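Local coordinates for protein putative oxidoreductase molybdopterin-binding subunit (Sulfolobus tokodaii, PDB 4ZOH) that probably serves as the molybdenum-cofactor-carrying subunit of an oxidoreductase of the aldehyde oxidase and xanthine dehydrogenase family, holding a pterin cytosine dinucleotide, at residues D24-R38 against K237-S251. Sequence-based numbering, arbitrary orientation.
Sequences DDIELPGTLFVAFVR and KPLKWVPTRTEEFIS
Lys240 pushes its side chain into the hollow enclosed by residues 24-31. Its chain bends at three successive torsions, chi2 to chi4 (chi2 76°), and this curl brings NZ 2.7 Å from Asp24 OD1, on the anti side of the carboxylate. Weak bonds run from NZ to Ile26 O and to Glu27 OE2, the latter with Asp24 completing a salt-bridge network, and a water joins NZ to Glu27 OE1; Asp24 OD2 has a second partner in Arg88. At the mouth of the same loop the Pro238 ring fills the notch between Leu28 and Thr31, its CG 3.6 Å from Leu28 CB.

Beyond the loop the strands run parallel: Leu32 N donates to Pro238 O, Lys240 N to Leu32 O and Val34 N to Lys240 O. Phe33 lies on the Lys240 side of the sheet, one ring face over Lys240 O, while its edge meets Val242 O, with CZ 3.5 Å away. On the other side Val34 CG2 rests against Leu239 CB, and Phe36 drives its edge into the face of Trp241, T-shaped, with the planes at 83°.

Where the two segments diverge, Arg38, extended from CG to NE, bridges to the helix 245-251. NE and NH2 both hold Glu247 OE1, at 2.8 Å from NE, in the guanidinium plane, while Tyr92 bonds OE2. NH2 also forms a salt bridge with Glu224 of helix 223-235. Glu247 also closes a capping box with Thr244. A leucine in place of Arg38 would probably leave Glu247 OE1 without its cationic mate and deprive Glu224 of its salt-bridge partner. Strand 32-38 of the a/b hammerhead region thus pairs with strand 239-241 of the cofactor-binding region in one mixed sheet, a parallel pairing between sequence-distant strands that joins the two family regions.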
ATOM      1  N   ASP A  24      10.038   5.018  -1.516  1.00 16.41           N
ATOM      2  CA  ASP A  24      10.510   3.663  -1.798  1.00 16.22           C
ATOM      3  C   ASP A  24      10.084   2.622  -0.758  1.00 18.62           C
ATOM      4  O   ASP A  24      10.262   1.394  -0.982  1.00 16.45           O
ATOM      5  CB  ASP A  24      12.038   3.611  -2.027  1.00 17.44           C
ATOM      6  CG  ASP A  24      12.456   2.378  -2.802  1.00 18.36           C
ATOM      7  OD1 ASP A  24      11.615   1.925  -3.620  1.00 17.96           O
ATOM      8  OD2 ASP A  24      13.630   1.892  -2.650  1.00 19.31           O
ATOM      9  N   ASP A  25       9.437   3.104   0.320  1.00 17.82           N
ATOM     10  CA  ASP A  25       8.856   2.216   1.316  1.00 19.28           C
ATOM     11  C   ASP A  25       7.458   1.757   0.905  1.00 22.57           C
ATOM     12  O   ASP A  25       6.791   1.040   1.685  1.00 18.47           O
ATOM     13  CB  ASP A  25       8.728   2.918   2.673  1.00 18.27           C
ATOM     14  CG  ASP A  25      10.058   3.516   3.158  1.00 18.20           C
ATOM     15  OD1 ASP A  25      11.143   3.022   2.805  1.00 18.56           O
ATOM     16  OD2 ASP A  25       9.950   4.530   3.833  1.00 19.91           O
ATOM     17  N   ILE A  26       6.974   2.258  -0.242  1.00 19.70           N
ATOM     18  CA  ILE A  26       5.626   1.937  -0.716  1.00 19.51           C
ATOM     19  C   ILE A  26       5.661   0.916  -1.824  1.00 21.20           C
ATOM     20  O   ILE A  26       6.504   0.992  -2.690  1.00 21.28           O
ATOM     21  CB  ILE A  26       4.823   3.176  -1.166  1.00 18.72           C
ATOM     22  CG1 ILE A  26       4.901   4.243  -0.060  1.00 19.04           C
ATOM     23  CG2 ILE A  26       3.373   2.750  -1.398  1.00 16.86           C
ATOM     24  CD1 ILE A  26       4.471   5.614  -0.525  1.00 18.23           C
ATOM     25  N   GLU A  27       4.736  -0.035  -1.768  1.00 22.06           N
ATOM     26  CA  GLU A  27       4.632  -1.117  -2.742  1.00 27.68           C
ATOM     27  C   GLU A  27       3.165  -1.293  -3.138  1.00 28.87           C
ATOM     28  O   GLU A  27       2.283  -1.142  -2.314  1.00 26.61           O
ATOM     29  CB  GLU A  27       5.117  -2.488  -2.184  1.00 25.97           C
ATOM     30  CG  GLU A  27       6.603  -2.617  -1.934  1.00 29.27           C
ATOM     31  CD  GLU A  27       7.454  -2.226  -3.123  1.00 36.23           C
ATOM     32  OE1 GLU A  27       6.999  -2.356  -4.271  1.00 30.30           O
ATOM     33  OE2 GLU A  27       8.602  -1.765  -2.904  1.00 45.21           O
ATOM     34  N   LEU A  28       2.914  -1.659  -4.387  1.00 25.47           N
ATOM     35  CA  LEU A  28       1.592  -2.095  -4.780  1.00 23.23           C
ATOM     36  C   LEU A  28       1.717  -3.508  -5.429  1.00 24.51           C
ATOM     37  O   LEU A  28       2.827  -3.925  -5.819  1.00 24.16           O
ATOM     38  CB  LEU A  28       1.047  -1.062  -5.761  1.00 22.91           C
ATOM     39  CG  LEU A  28       0.582   0.224  -5.087  1.00 25.53           C
ATOM     40  CD1 LEU A  28       0.410   1.352  -6.117  1.00 24.38           C
ATOM     41  CD2 LEU A  28      -0.636   0.056  -4.145  1.00 22.45           C
ATOM     42  N   PRO A  29       0.608  -4.250  -5.559  1.00 26.17           N
ATOM     43  CA  PRO A  29       0.664  -5.621  -6.165  1.00 24.17           C
ATOM     44  C   PRO A  29       1.213  -5.543  -7.608  1.00 22.84           C
ATOM     45  O   PRO A  29       0.798  -4.675  -8.360  1.00 22.24           O
ATOM     46  CB  PRO A  29      -0.821  -6.030  -6.242  1.00 24.23           C
ATOM     47  CG  PRO A  29      -1.547  -5.152  -5.241  1.00 26.40           C
ATOM     48  CD  PRO A  29      -0.799  -3.831  -5.293  1.00 27.81           C
ATOM     49  N   GLY A  30       2.129  -6.434  -7.962  1.00 21.65           N
ATOM     50  CA  GLY A  30       2.770  -6.454  -9.273  1.00 22.42           C
ATOM     51  C   GLY A  30       3.621  -5.265  -9.676  1.00 22.08           C
ATOM     52  O   GLY A  30       3.859  -5.073 -10.848  1.00 23.27           O
ATOM     53  N   THR A  31       4.100  -4.479  -8.722  1.00 21.33           N
ATOM     54  CA  THR A  31       4.912  -3.299  -9.020  1.00 20.51           C
ATOM     55  C   THR A  31       6.130  -3.679  -9.840  1.00 20.11           C
ATOM     56  O   THR A  31       6.817  -4.624  -9.493  1.00 18.52           O
ATOM     57  CB  THR A  31       5.389  -2.614  -7.708  1.00 21.50           C
ATOM     58  OG1 THR A  31       4.230  -2.068  -7.013  1.00 20.22           O
ATOM     59  CG2 THR A  31       6.362  -1.480  -8.070  1.00 17.14           C
ATOM     60  N   LEU A  32       6.355  -2.961 -10.927  1.00 17.69           N
ATOM     61  CA  LEU A  32       7.524  -3.136 -11.757  1.00 20.50           C
ATOM     62  C   LEU A  32       8.555  -2.016 -11.466  1.00 20.34           C
ATOM     63  O   LEU A  32       8.192  -0.946 -10.943  1.00 22.03           O
ATOM     64  CB  LEU A  32       7.124  -3.079 -13.257  1.00 21.22           C
ATOM     65  CG  LEU A  32       6.201  -4.201 -13.781  1.00 21.27           C
ATOM     66  CD1 LEU A  32       5.744  -3.921 -15.215  1.00 19.11           C
ATOM     67  CD2 LEU A  32       6.980  -5.484 -13.752  1.00 20.97           C
ATOM     68  N   PHE A  33       9.823  -2.268 -11.790  1.00 19.50           N
ATOM     69  CA  PHE A  33      10.873  -1.281 -11.553  1.00 22.37           C
ATOM     70  C   PHE A  33      11.324  -0.656 -12.854  1.00 23.07           C
ATOM     71  O   PHE A  33      11.496  -1.362 -13.850  1.00 21.92           O
ATOM     72  CB  PHE A  33      12.052  -1.870 -10.777  1.00 21.00           C
ATOM     73  CG  PHE A  33      12.935  -0.816 -10.213  1.00 22.31           C
ATOM     74  CD1 PHE A  33      14.043  -0.325 -10.958  1.00 19.87           C
ATOM     75  CD2 PHE A  33      12.600  -0.196  -8.954  1.00 20.64           C
ATOM     76  CE1 PHE A  33      14.832   0.704 -10.439  1.00 20.36           C
ATOM     77  CE2 PHE A  33      13.385   0.846  -8.450  1.00 19.80           C
ATOM     78  CZ  PHE A  33      14.516   1.282  -9.186  1.00 20.90           C
ATOM     79  N   VAL A  34      11.500   0.665 -12.822  1.00 22.58           N
ATOM     80  CA  VAL A  34      11.820   1.507 -13.999  1.00 22.54           C
ATOM     81  C   VAL A  34      13.189   2.165 -13.797  1.00 24.29           C
ATOM     82  O   VAL A  34      13.434   2.781 -12.757  1.00 24.22           O
ATOM     83  CB  VAL A  34      10.691   2.557 -14.200  1.00 21.97           C
ATOM     84  CG1 VAL A  34      10.927   3.530 -15.364  1.00 18.41           C
ATOM     85  CG2 VAL A  34       9.332   1.856 -14.403  1.00 20.70           C
ATOM     86  N   ALA A  35      14.072   2.054 -14.783  1.00 21.58           N
ATOM     87  CA  ALA A  35      15.331   2.803 -14.756  1.00 21.77           C
ATOM     88  C   ALA A  35      15.470   3.551 -16.080  1.00 25.06           C
ATOM     89  O   ALA A  35      14.933   3.093 -17.111  1.00 26.16           O
ATOM     90  CB  ALA A  35      16.506   1.848 -14.492  1.00 17.89           C
ATOM     91  N   PHE A  36      16.180   4.685 -16.059  1.00 22.27           N
ATOM     92  CA  PHE A  36      16.445   5.446 -17.252  1.00 23.05           C
ATOM     93  C   PHE A  36      17.869   5.266 -17.764  1.00 26.12           C
ATOM     94  O   PHE A  36      18.813   5.276 -16.979  1.00 30.72           O
ATOM     95  CB  PHE A  36      16.099   6.920 -17.056  1.00 20.90           C
ATOM     96  CG  PHE A  36      14.658   7.147 -16.782  1.00 21.09           C
ATOM     97  CD1 PHE A  36      13.812   7.711 -17.782  1.00 20.06           C
ATOM     98  CD2 PHE A  36      14.103   6.795 -15.519  1.00 19.40           C
ATOM     99  CE1 PHE A  36      12.464   7.923 -17.557  1.00 19.77           C
ATOM    100  CE2 PHE A  36      12.731   7.019 -15.298  1.00 18.89           C
ATOM    101  CZ  PHE A  36      11.911   7.564 -16.306  1.00 19.73           C
ATOM    102  N   VAL A  37      18.005   5.056 -19.084  1.00 27.76           N
ATOM    103  CA  VAL A  37      19.294   5.147 -19.799  1.00 24.80           C
ATOM    104  C   VAL A  37      19.532   6.632 -19.988  1.00 22.34           C
ATOM    105  O   VAL A  37      18.598   7.380 -20.334  1.00 25.68           O
ATOM    106  CB  VAL A  37      19.268   4.427 -21.195  1.00 27.16           C
ATOM    107  CG1 VAL A  37      20.651   4.463 -21.889  1.00 22.67           C
ATOM    108  CG2 VAL A  37      18.795   2.971 -21.049  1.00 21.77           C
ATOM    109  N   ARG A  38      20.754   7.072 -19.703  1.00 21.39           N
ATOM    110  CA  ARG A  38      21.101   8.539 -19.783  1.00 23.71           C
ATOM    111  C   ARG A  38      22.233   8.833 -20.784  1.00 24.75           C
ATOM    112  O   ARG A  38      23.072   7.932 -21.049  1.00 23.00           O
ATOM    113  CB  ARG A  38      21.529   9.036 -18.391  1.00 23.63           C
ATOM    114  CG  ARG A  38      20.324   9.098 -17.441  1.00 23.57           C
ATOM    115  CD  ARG A  38      20.805   9.239 -15.984  1.00 22.44           C
ATOM    116  NE  ARG A  38      19.713   9.010 -15.058  1.00 18.47           N
ATOM    117  CZ  ARG A  38      18.725   9.828 -14.792  1.00 19.43           C
ATOM    118  NH1 ARG A  38      18.639  11.024 -15.327  1.00 19.14           N
ATOM    119  NH2 ARG A  38      17.804   9.446 -13.890  1.00 20.35           N
ATOM    120  N   LYS A 237       0.392  -1.595 -14.884  1.00 24.78           N
ATOM    121  CA  LYS A 237       0.963  -2.114 -13.648  1.00 21.79           C
ATOM    122  C   LYS A 237       1.498  -0.902 -12.890  1.00 23.52           C
ATOM    123  O   LYS A 237       1.728   0.168 -13.480  1.00 20.87           O
ATOM    124  CB  LYS A 237       2.086  -3.127 -13.884  1.00 24.39           C
ATOM    125  CG  LYS A 237       1.780  -4.287 -14.837  1.00 25.58           C
ATOM    126  CD  LYS A 237       1.013  -5.378 -14.107  1.00 29.59           C
ATOM    127  CE  LYS A 237       0.533  -6.423 -15.111  1.00 33.36           C
ATOM    128  NZ  LYS A 237       0.027  -7.602 -14.373  1.00 36.87           N
ATOM    129  N   PRO A 238       1.601  -1.024 -11.555  1.00 22.42           N
ATOM    130  CA  PRO A 238       2.335   0.004 -10.851  1.00 20.61           C
ATOM    131  C   PRO A 238       3.848  -0.032 -11.220  1.00 21.56           C
ATOM    132  O   PRO A 238       4.402  -1.091 -11.497  1.00 18.89           O
ATOM    133  CB  PRO A 238       2.145  -0.376  -9.388  1.00 19.45           C
ATOM    134  CG  PRO A 238       1.008  -1.380  -9.365  1.00 18.75           C
ATOM    135  CD  PRO A 238       1.152  -2.120 -10.656  1.00 19.44           C
ATOM    136  N   LEU A 239       4.457   1.149 -11.268  1.00 18.10           N
ATOM    137  CA  LEU A 239       5.794   1.322 -11.795  1.00 19.27           C
ATOM    138  C   LEU A 239       6.504   2.201 -10.754  1.00 19.75           C
ATOM    139  O   LEU A 239       6.046   3.334 -10.475  1.00 18.48           O
ATOM    140  CB  LEU A 239       5.694   2.132 -13.110  1.00 19.10           C
ATOM    141  CG  LEU A 239       4.887   1.558 -14.327  1.00 20.89           C
ATOM    142  CD1 LEU A 239       5.191   2.467 -15.544  1.00 18.88           C
ATOM    143  CD2 LEU A 239       5.191   0.090 -14.671  1.00 17.11           C
ATOM    144  N   LYS A 240       7.582   1.648 -10.200  1.00 18.53           N
ATOM    145  CA  LYS A 240       8.434   2.298  -9.205  1.00 20.44           C
ATOM    146  C   LYS A 240       9.703   2.788  -9.891  1.00 19.79           C
ATOM    147  O   LYS A 240      10.405   2.015 -10.567  1.00 18.70           O
ATOM    148  CB  LYS A 240       8.838   1.272  -8.103  1.00 18.50           C
ATOM    149  CG  LYS A 240       9.866   1.752  -7.078  1.00 19.42           C
ATOM    150  CD  LYS A 240       9.214   2.721  -6.051  1.00 20.98           C
ATOM    151  CE  LYS A 240       8.251   2.050  -5.050  1.00 19.78           C
ATOM    152  NZ  LYS A 240       9.071   1.104  -4.182  1.00 18.19           N
ATOM    153  N   TRP A 241      10.000   4.061  -9.702  1.00 17.24           N
ATOM    154  CA  TRP A 241      11.244   4.568 -10.198  1.00 17.87           C
ATOM    155  C   TRP A 241      12.088   5.104  -9.001  1.00 19.28           C
ATOM    156  O   TRP A 241      11.599   6.003  -8.248  1.00 17.63           O
ATOM    157  CB  TRP A 241      10.954   5.744 -11.134  1.00 16.05           C
ATOM    158  CG  TRP A 241      12.239   6.551 -11.403  1.00 17.70           C
ATOM    159  CD1 TRP A 241      13.383   6.096 -11.965  1.00 17.38           C
ATOM    160  CD2 TRP A 241      12.502   7.923 -11.035  1.00 17.23           C
ATOM    161  NE1 TRP A 241      14.330   7.130 -12.041  1.00 16.46           N
ATOM    162  CE2 TRP A 241      13.798   8.249 -11.493  1.00 16.65           C
ATOM    163  CE3 TRP A 241      11.744   8.925 -10.416  1.00 17.04           C
ATOM    164  CZ2 TRP A 241      14.382   9.549 -11.303  1.00 17.15           C
ATOM    165  CZ3 TRP A 241      12.301  10.231 -10.290  1.00 16.37           C
ATOM    166  CH2 TRP A 241      13.617  10.508 -10.711  1.00 15.95           C
ATOM    167  N   VAL A 242      13.315   4.600  -8.841  1.00 19.72           N
ATOM    168  CA  VAL A 242      14.247   5.202  -7.860  1.00 19.29           C
ATOM    169  C   VAL A 242      15.640   5.278  -8.496  1.00 18.20           C
ATOM    170  O   VAL A 242      16.232   4.274  -8.742  1.00 16.98           O
ATOM    171  CB  VAL A 242      14.322   4.445  -6.523  1.00 20.38           C
ATOM    172  CG1 VAL A 242      15.278   5.160  -5.538  1.00 19.46           C
ATOM    173  CG2 VAL A 242      12.939   4.286  -5.911  1.00 18.48           C
ATOM    174  N   PRO A 243      16.146   6.483  -8.760  1.00 18.58           N
ATOM    175  CA  PRO A 243      17.510   6.643  -9.313  1.00 21.31           C
ATOM    176  C   PRO A 243      18.588   6.205  -8.331  1.00 20.26           C
ATOM    177  O   PRO A 243      18.374   6.255  -7.080  1.00 20.75           O
ATOM    178  CB  PRO A 243      17.599   8.154  -9.591  1.00 19.33           C
ATOM    179  CG  PRO A 243      16.695   8.715  -8.526  1.00 20.10           C
ATOM    180  CD  PRO A 243      15.554   7.780  -8.395  1.00 18.61           C
ATOM    181  N   THR A 244      19.715   5.751  -8.851  1.00 18.63           N
ATOM    182  CA  THR A 244      20.893   5.624  -7.983  1.00 20.91           C
ATOM    183  C   THR A 244      21.402   7.032  -7.593  1.00 22.56           C
ATOM    184  O   THR A 244      21.007   8.082  -8.195  1.00 22.13           O
ATOM    185  CB  THR A 244      22.023   4.887  -8.680  1.00 21.69           C
ATOM    186  OG1 THR A 244      22.536   5.750  -9.690  1.00 21.49           O
ATOM    187  CG2 THR A 244      21.524   3.519  -9.303  1.00 21.85           C
ATOM    188  N   ARG A 245      22.267   7.095  -6.595  1.00 22.34           N
ATOM    189  CA  ARG A 245      22.764   8.435  -6.154  1.00 21.47           C
ATOM    190  C   ARG A 245      23.702   9.020  -7.259  1.00 20.47           C
ATOM    191  O   ARG A 245      23.725  10.227  -7.468  1.00 21.64           O
ATOM    192  CB  ARG A 245      23.513   8.323  -4.781  1.00 19.66           C
ATOM    193  CG  ARG A 245      24.225   9.597  -4.318  1.00 18.18           C
ATOM    194  CD  ARG A 245      23.305  10.807  -4.210  1.00 17.88           C
ATOM    195  NE  ARG A 245      22.357  10.473  -3.157  1.00 17.63           N
ATOM    196  CZ  ARG A 245      21.493  11.300  -2.581  1.00 20.17           C
ATOM    197  NH1 ARG A 245      21.355  12.557  -3.031  1.00 17.18           N
ATOM    198  NH2 ARG A 245      20.705  10.836  -1.588  1.00 17.63           N
ATOM    199  N   THR A 246      24.474   8.170  -7.933  1.00 21.45           N
ATOM    200  CA  THR A 246      25.235   8.634  -9.155  1.00 21.85           C
ATOM    201  C   THR A 246      24.305   9.339 -10.149  1.00 19.97           C
ATOM    202  O   THR A 246      24.540  10.503 -10.546  1.00 21.13           O
ATOM    203  CB  THR A 246      26.073   7.528  -9.795  1.00 22.00           C
ATOM    204  OG1 THR A 246      26.961   7.013  -8.799  1.00 20.63           O
ATOM    205  CG2 THR A 246      26.899   8.023 -11.008  1.00 21.82           C
ATOM    206  N   GLU A 247      23.190   8.696 -10.470  1.00 19.79           N
ATOM    207  CA  GLU A 247      22.189   9.339 -11.307  1.00 18.84           C
ATOM    208  C   GLU A 247      21.741  10.675 -10.761  1.00 18.76           C
ATOM    209  O   GLU A 247      21.608  11.676 -11.518  1.00 19.15           O
ATOM    210  CB  GLU A 247      20.949   8.411 -11.449  1.00 19.30           C
ATOM    211  CG  GLU A 247      21.231   7.214 -12.375  1.00 22.48           C
ATOM    212  CD  GLU A 247      19.949   6.438 -12.597  1.00 24.34           C
ATOM    213  OE1 GLU A 247      19.118   6.822 -13.459  1.00 24.89           O
ATOM    214  OE2 GLU A 247      19.784   5.470 -11.867  1.00 23.31           O
ATOM    215  N   GLU A 248      21.447  10.701  -9.444  1.00 18.67           N
ATOM    216  CA  GLU A 248      20.898  11.900  -8.858  1.00 19.37           C
ATOM    217  C   GLU A 248      21.950  13.021  -9.075  1.00 19.81           C
ATOM    218  O   GLU A 248      21.625  14.062  -9.561  1.00 21.53           O
ATOM    219  CB  GLU A 248      20.613  11.688  -7.328  1.00 18.44           C
ATOM    220  CG  GLU A 248      19.752  12.800  -6.767  1.00 18.17           C
ATOM    221  CD  GLU A 248      18.275  12.721  -7.135  1.00 20.31           C
ATOM    222  OE1 GLU A 248      17.507  13.438  -6.448  1.00 21.85           O
ATOM    223  OE2 GLU A 248      17.845  11.947  -8.102  1.00 21.92           O
ATOM    224  N   PHE A 249      23.219  12.756  -8.758  1.00 19.08           N
ATOM    225  CA  PHE A 249      24.250  13.800  -8.856  1.00 21.22           C
ATOM    226  C   PHE A 249      24.348  14.373 -10.249  1.00 22.58           C
ATOM    227  O   PHE A 249      24.451  15.557 -10.392  1.00 18.56           O
ATOM    228  CB  PHE A 249      25.642  13.260  -8.437  1.00 19.34           C
ATOM    229  CG  PHE A 249      25.895  13.393  -6.969  1.00 20.65           C
ATOM    230  CD1 PHE A 249      25.963  14.671  -6.395  1.00 21.83           C
ATOM    231  CD2 PHE A 249      26.054  12.257  -6.157  1.00 18.30           C
ATOM    232  CE1 PHE A 249      26.175  14.844  -5.038  1.00 23.61           C
ATOM    233  CE2 PHE A 249      26.297  12.419  -4.803  1.00 24.09           C
ATOM    234  CZ  PHE A 249      26.359  13.700  -4.232  1.00 23.69           C
ATOM    235  N   ILE A 250      24.241  13.494 -11.254  1.00 24.26           N
ATOM    236  CA  ILE A 250      24.413  13.845 -12.643  1.00 25.06           C
ATOM    237  C   ILE A 250      23.191  14.557 -13.256  1.00 28.38           C
ATOM    238  O   ILE A 250      23.305  15.346 -14.214  1.00 28.94           O
ATOM    239  CB  ILE A 250      24.853  12.529 -13.279  1.00 26.42           C
ATOM    240  CG1 ILE A 250      26.363  12.450 -13.240  1.00 21.23           C
ATOM    241  CG2 ILE A 250      24.165  12.159 -14.554  1.00 25.99           C
ATOM    242  CD1 ILE A 250      26.831  11.034 -13.398  1.00 35.33           C
ATOM    243  N   SER A 251      22.023  14.327 -12.679  1.00 25.22           N
ATOM    244  CA  SER A 251      20.793  14.822 -13.305  1.00 22.38           C
ATOM    245  C   SER A 251      19.959  15.789 -12.505  1.00 22.69           C
ATOM    246  O   SER A 251      18.951  16.309 -12.998  1.00 21.73           O
ATOM    247  CB  SER A 251      19.929  13.607 -13.726  1.00 22.45           C
ATOM    248  OG  SER A 251      19.647  12.750 -12.631  1.00 23.39           O
TER
HETATM  249  O   HOH W   1       8.821  -1.176  -5.762  1.00 27.74           O
HETATM  250  O   HOH W   2      15.835   3.745 -11.650  1.00 21.67           O
HETATM  251  O   HOH W   3      16.783   5.835 -13.305  1.00 21.03           O